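Local coordinates for erythrocyte membrane protein 1 (Plasmodium falciparum, PDB 2XU0) that probably binds host cell-surface receptors through adhesive domains, this piece being the N-terminal segment and first Duffy-binding-like domain of a rosetting parasite surface protein, at residues Val224-Lys227 with Ile228-Leu232; Gln374-Cys377 with Ile378-Asn381. The protein carries 10 engineered substitutions. All coordinates share one frame; numbering follows the deposited sequence.

Contact 1: Val224-Lys227 with Ile228-Leu232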
loop_
_atom_site.group_PDB
_atom_site.type_symbol
_atom_site.label_atom_id
_atom_site.label_comp_id
_atom_site.label_asym_id
_atom_site.label_seq_id
_atom_site.Cartn_x
_atom_site.Cartn_y
_atom_site.Cartn_z
ATOM N N VAL A 224 -9.239 -4.154 26.433
ATOM C CA VAL A 224 -8.588 -2.901 26.867
ATOM C C VAL A 224 -9.550 -1.716 26.756
ATOM O O VAL A 224 -9.656 -0.921 27.693
ATOM C CB VAL A 224 -7.250 -2.622 26.139
ATOM C CG1 VAL A 224 -6.578 -1.362 26.685
ATOM C CG2 VAL A 224 -6.311 -3.801 26.271
ATOM N N PHE A 225 -10.282 -1.625 25.634
ATOM C CA PHE A 225 -11.237 -0.538 25.410
ATOM C C PHE A 225 -12.489 -0.566 26.296
ATOM O O PHE A 225 -13.085 0.488 26.532
ATOM C CB PHE A 225 -11.524 -0.346 23.917
ATOM C CG PHE A 225 -10.518 0.539 23.197
ATOM C CD1 PHE A 225 -10.551 1.926 23.347
ATOM C CD2 PHE A 225 -9.604 -0.005 22.304
ATOM C CE1 PHE A 225 -9.652 2.745 22.659
ATOM C CE2 PHE A 225 -8.736 0.818 21.574
ATOM C CZ PHE A 225 -8.765 2.188 21.756
ATOM N N LYS A 226 -12.855 -1.756 26.831
ATOM C CA LYS A 226 -13.971 -1.933 27.780
ATOM C C LYS A 226 -13.538 -1.345 29.153
ATOM O O LYS A 226 -14.278 -0.569 29.761
ATOM C CB LYS A 226 -14.333 -3.422 27.889
ATOM C CG LYS A 226 -15.615 -3.693 28.686
ATOM C CD LYS A 226 -16.007 -5.161 28.633
ATOM C CE LYS A 226 -17.225 -5.468 29.466
ATOM N NZ LYS A 226 -17.478 -6.935 29.533
ATOM N N LYS A 227 -12.297 -1.661 29.579
ATOM C CA LYS A 227 -11.645 -1.135 30.778
ATOM C C LYS A 227 -11.553 0.384 30.701
ATOM O O LYS A 227 -11.982 1.055 31.640
ATOM C CB LYS A 227 -10.243 -1.748 30.943
ATOM C CG LYS A 227 -10.283 -3.226 31.280
ATOM C CD LYS A 227 -8.925 -3.844 31.192
ATOM C CE LYS A 227 -8.888 -5.233 31.772
ATOM N NZ LYS A 227 -7.504 -5.761 31.785
ATOM N N ILE A 228 -11.054 0.937 29.564
ATOM C CA ILE A 228 -10.938 2.392 29.344
ATOM C C ILE A 228 -12.302 3.047 29.521
ATOM O O ILE A 228 -12.394 4.010 30.272
ATOM C CB ILE A 228 -10.234 2.774 27.987
ATOM C CG1 ILE A 228 -8.774 2.292 27.970
ATOM C CG2 ILE A 228 -10.287 4.293 27.733
ATOM C CD1 ILE A 228 -8.107 2.205 26.566
ATOM N N TYR A 229 -13.362 2.489 28.888
ATOM C CA TYR A 229 -14.725 3.009 28.980
ATOM C C TYR A 229 -15.234 3.058 30.412
ATOM O O TYR A 229 -15.846 4.058 30.792
ATOM C CB TYR A 229 -15.704 2.210 28.112
ATOM C CG TYR A 229 -17.111 2.771 28.117
ATOM C CD1 TYR A 229 -17.401 3.982 27.502
ATOM C CD2 TYR A 229 -18.153 2.091 28.740
ATOM C CE1 TYR A 229 -18.699 4.489 27.477
ATOM C CE2 TYR A 229 -19.454 2.594 28.733
ATOM C CZ TYR A 229 -19.723 3.793 28.097
ATOM O OH TYR A 229 -21.007 4.283 28.055
ATOM N N LYS A 230 -15.008 1.976 31.189
ATOM C CA LYS A 230 -15.425 1.886 32.592
ATOM C C LYS A 230 -14.660 2.906 33.448
ATOM O O LYS A 230 -15.247 3.504 34.349
ATOM C CB LYS A 230 -15.221 0.464 33.133
ATOM C CG LYS A 230 -16.346 -0.503 32.765
ATOM C CD LYS A 230 -16.142 -1.898 33.377
ATOM C CE LYS A 230 -15.266 -2.805 32.537
ATOM N NZ LYS A 230 -15.261 -4.198 33.053
ATOM N N SER A 231 -13.372 3.141 33.120
ATOM C CA SER A 231 -12.506 4.086 33.829
ATOM C C SER A 231 -12.848 5.561 33.579
ATOM O O SER A 231 -12.334 6.420 34.298
ATOM C CB SER A 231 -11.039 3.816 33.507
ATOM O OG SER A 231 -10.642 4.420 32.286
ATOM N N LEU A 232 -13.677 5.864 32.558
ATOM C CA LEU A 232 -14.046 7.246 32.230
ATOM C C LEU A 232 -14.996 7.816 33.277
ATOM O O LEU A 232 -15.645 7.043 33.982
ATOM C CB LEU A 232 -14.713 7.343 30.837
ATOM C CG LEU A 232 -13.931 6.897 29.586
ATOM C CD1 LEU A 232 -14.860 6.786 28.397
ATOM C CD2 LEU A 232 -12.803 7.852 29.250
#

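Contact 2: Gln374-Cys377 with Ile378-Asn381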
loop_
_atom_site.group_PDB
_atom_site.type_symbol
_atom_site.label_atom_id
_atom_site.label_comp_id
_atom_site.label_asym_id
_atom_site.label_seq_id
_atom_site.Cartn_x
_atom_site.Cartn_y
_atom_site.Cartn_z
ATOM N N GLN A 374 12.743 -18.250 -23.374
ATOM C CA GLN A 374 11.500 -19.012 -23.231
ATOM C C GLN A 374 11.146 -19.222 -21.739
ATOM O O GLN A 374 10.035 -18.886 -21.340
ATOM C CB GLN A 374 11.576 -20.350 -23.995
ATOM C CG GLN A 374 10.267 -21.137 -23.993
ATOM C CD GLN A 374 10.340 -22.430 -24.764
ATOM O OE1 GLN A 374 9.483 -22.712 -25.592
ATOM N NE2 GLN A 374 11.346 -23.260 -24.492
ATOM N N ASP A 375 12.107 -19.692 -20.924
ATOM C CA ASP A 375 11.935 -19.937 -19.484
ATOM C C ASP A 375 11.600 -18.660 -18.682
ATOM O O ASP A 375 10.769 -18.716 -17.769
ATOM C CB ASP A 375 13.176 -20.632 -18.893
ATOM C CG ASP A 375 13.616 -21.897 -19.621
ATOM O OD1 ASP A 375 12.741 -22.600 -20.192
ATOM O OD2 ASP A 375 14.834 -22.180 -19.630
ATOM N N GLN A 376 12.253 -17.522 -19.014
ATOM C CA GLN A 376 12.014 -16.245 -18.347
ATOM C C GLN A 376 10.644 -15.678 -18.751
ATOM O O GLN A 376 9.919 -15.150 -17.909
ATOM C CB GLN A 376 13.153 -15.259 -18.647
ATOM C CG GLN A 376 13.429 -14.253 -17.525
ATOM C CD GLN A 376 13.666 -14.894 -16.175
ATOM O OE1 GLN A 376 12.815 -14.840 -15.279
ATOM N NE2 GLN A 376 14.820 -15.517 -16.006
ATOM N N CYS A 377 10.272 -15.848 -20.023
ATOM C CA CYS A 377 8.992 -15.404 -20.570
ATOM C C CYS A 377 7.818 -16.151 -19.946
ATOM O O CYS A 377 6.851 -15.503 -19.550
ATOM C CB CYS A 377 8.989 -15.489 -22.088
ATOM S SG CYS A 377 10.078 -14.272 -22.882
ATOM N N ILE A 378 7.955 -17.491 -19.767
ATOM C CA ILE A 378 6.973 -18.383 -19.135
ATOM C C ILE A 378 6.728 -17.909 -17.698
ATOM O O ILE A 378 5.575 -17.705 -17.324
ATOM C CB ILE A 378 7.429 -19.876 -19.190
ATOM C CG1 ILE A 378 7.402 -20.463 -20.638
ATOM C CG2 ILE A 378 6.699 -20.762 -18.158
ATOM C CD1 ILE A 378 6.094 -21.116 -21.161
ATOM N N LYS A 379 7.816 -17.710 -16.921
ATOM C CA LYS A 379 7.796 -17.218 -15.551
ATOM C C LYS A 379 7.164 -15.802 -15.434
ATOM O O LYS A 379 6.356 -15.557 -14.522
ATOM C CB LYS A 379 9.218 -17.196 -14.979
ATOM C CG LYS A 379 9.587 -18.420 -14.147
ATOM C CD LYS A 379 11.099 -18.488 -13.886
ATOM C CE LYS A 379 11.522 -17.802 -12.605
ATOM N NZ LYS A 379 13.003 -17.754 -12.472
ATOM N N TYR A 380 7.541 -14.884 -16.340
ATOM C CA TYR A 380 7.005 -13.520 -16.372
ATOM C C TYR A 380 5.506 -13.578 -16.692
ATOM O O TYR A 380 4.723 -12.888 -16.053
ATOM C CB TYR A 380 7.733 -12.649 -17.427
ATOM C CG TYR A 380 7.175 -11.245 -17.530
ATOM C CD1 TYR A 380 7.481 -10.279 -16.574
ATOM C CD2 TYR A 380 6.283 -10.901 -18.542
ATOM C CE1 TYR A 380 6.935 -8.993 -16.636
ATOM C CE2 TYR A 380 5.742 -9.615 -18.624
ATOM C CZ TYR A 380 6.059 -8.670 -17.658
ATOM O OH TYR A 380 5.532 -7.403 -17.733
ATOM N N ASN A 381 5.108 -14.396 -17.658
ATOM C CA ASN A 381 3.686 -14.503 -18.001
ATOM C C ASN A 381 2.851 -15.073 -16.845
ATOM O O ASN A 381 1.705 -14.660 -16.716
ATOM C CB ASN A 381 3.457 -15.331 -19.266
ATOM C CG ASN A 381 4.067 -14.769 -20.522
ATOM O OD1 ASN A 381 4.414 -13.585 -20.614
ATOM N ND2 ASN A 381 4.224 -15.627 -21.519
#

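Contact 1: Val224-Lys227 with Ile228-Leu232
I228 lies against V224 and F225 one turn back, on the buried face of helix 216-231, an amphipathic alpha-helix within the Duffy-binding domain. The isoleucine sits on the V224 carbonyl, CG1 lying 3.3 Å from V224 O, and CD1 carries on to the apolar neighbours: it is 3.9 Å from V224 CG1 and 4.1 Å from F225 CD1, reaching the ring obliquely. CG1 of V224 is placed for this by being anti to its own backbone N (chi1 -177°). L157 of helix 154-175 packs on all three residues, and W256 of helix 249-268 meets the F225 ring edge-to-face, closing this side into a small hydrophobic core. Y229 is also buried, its ring edge-to-face with Y249 and its hydroxyl hydrogen-bonded to the carbonyl of R237.

The other flank is looser and open to solvent. K226 runs out fully extended, while K230 bends at chi3 (-86°) and brings its CE to 4.0 Å from K226 CG. The NZ atoms of K226 and K230 stay 5.0 Å apart, two like charges that may repel weakly. K227 NZ is instead hydrogen-bonded to N152 OD1 and to the carbonyl of T151. Four i to i+4 backbone bonds run through the turn, the last from S231 N to K227 O at 2.9 Å. The S231 side chain folds back on the preceding residues, OG donating to I228 O at 2.7 Å.

Contact 2: Gln374-Cys377 with Ile378-Asn381
This is an i to i+4 contact within one alpha-helix, near the start of the long helix 371-407 in the C-terminal subdomain of the Duffy-binding-like domain, and it is carried mainly by the backbone. I378 N bonds to Q374 O at 3.0 Å and Y380 N to Q376 O at 2.9 Å. K379 N points nearly straight at D375 O but is tilted 34° from the carbonyl plane.

Side chains meet the other turn mainly at carbonyl oxygens: exposed I378 puts CG1 3.1 Å from Q374 O. Q376, bent at chi2 (53°), and exposed K379, bent at chi3, bring OE1 of the glutamine to 4.1 Å from NZ of the lysine, a loose polar approach; Q376 also touches K333 of helix 311-338.

C377 and Y380 are the buried pair. C377 forms a disulfide with C467, pinning the helix to the C-terminal part of the chain, and Y380 packs among K327, I331 and V334 of helix 311-338. Partly exposed N381, which touches I463, has its CG beside its own backbone N (chi1 -63°), which folds the amide back over the preceding turn. Its CG comes to 3.0 Å from C377 O, the same carbonyl oxygen that accepts the N381 backbone N-H at 2.8 Å.

In the fold
Following the chain from the N terminus, helix 154-175 comes before contact 1 and packs on it. Residues 224-232 follow, on helix 216-231, and helix 249-268 also packs on them. Helix 311-338 comes next and packs on contact 2, which lies near the start of helix 371-407. Each contact closes just one helical turn; they come in series, neither enclosing nor crossing the other. The centres of contact 1 and contact 2 lie about 56 Å apart, on opposite sides of the chain's centre. Contact 1 thus belongs to a three-helix packing, while contact 2 joins helix 371-407, beside helix 311-338, to the later chain.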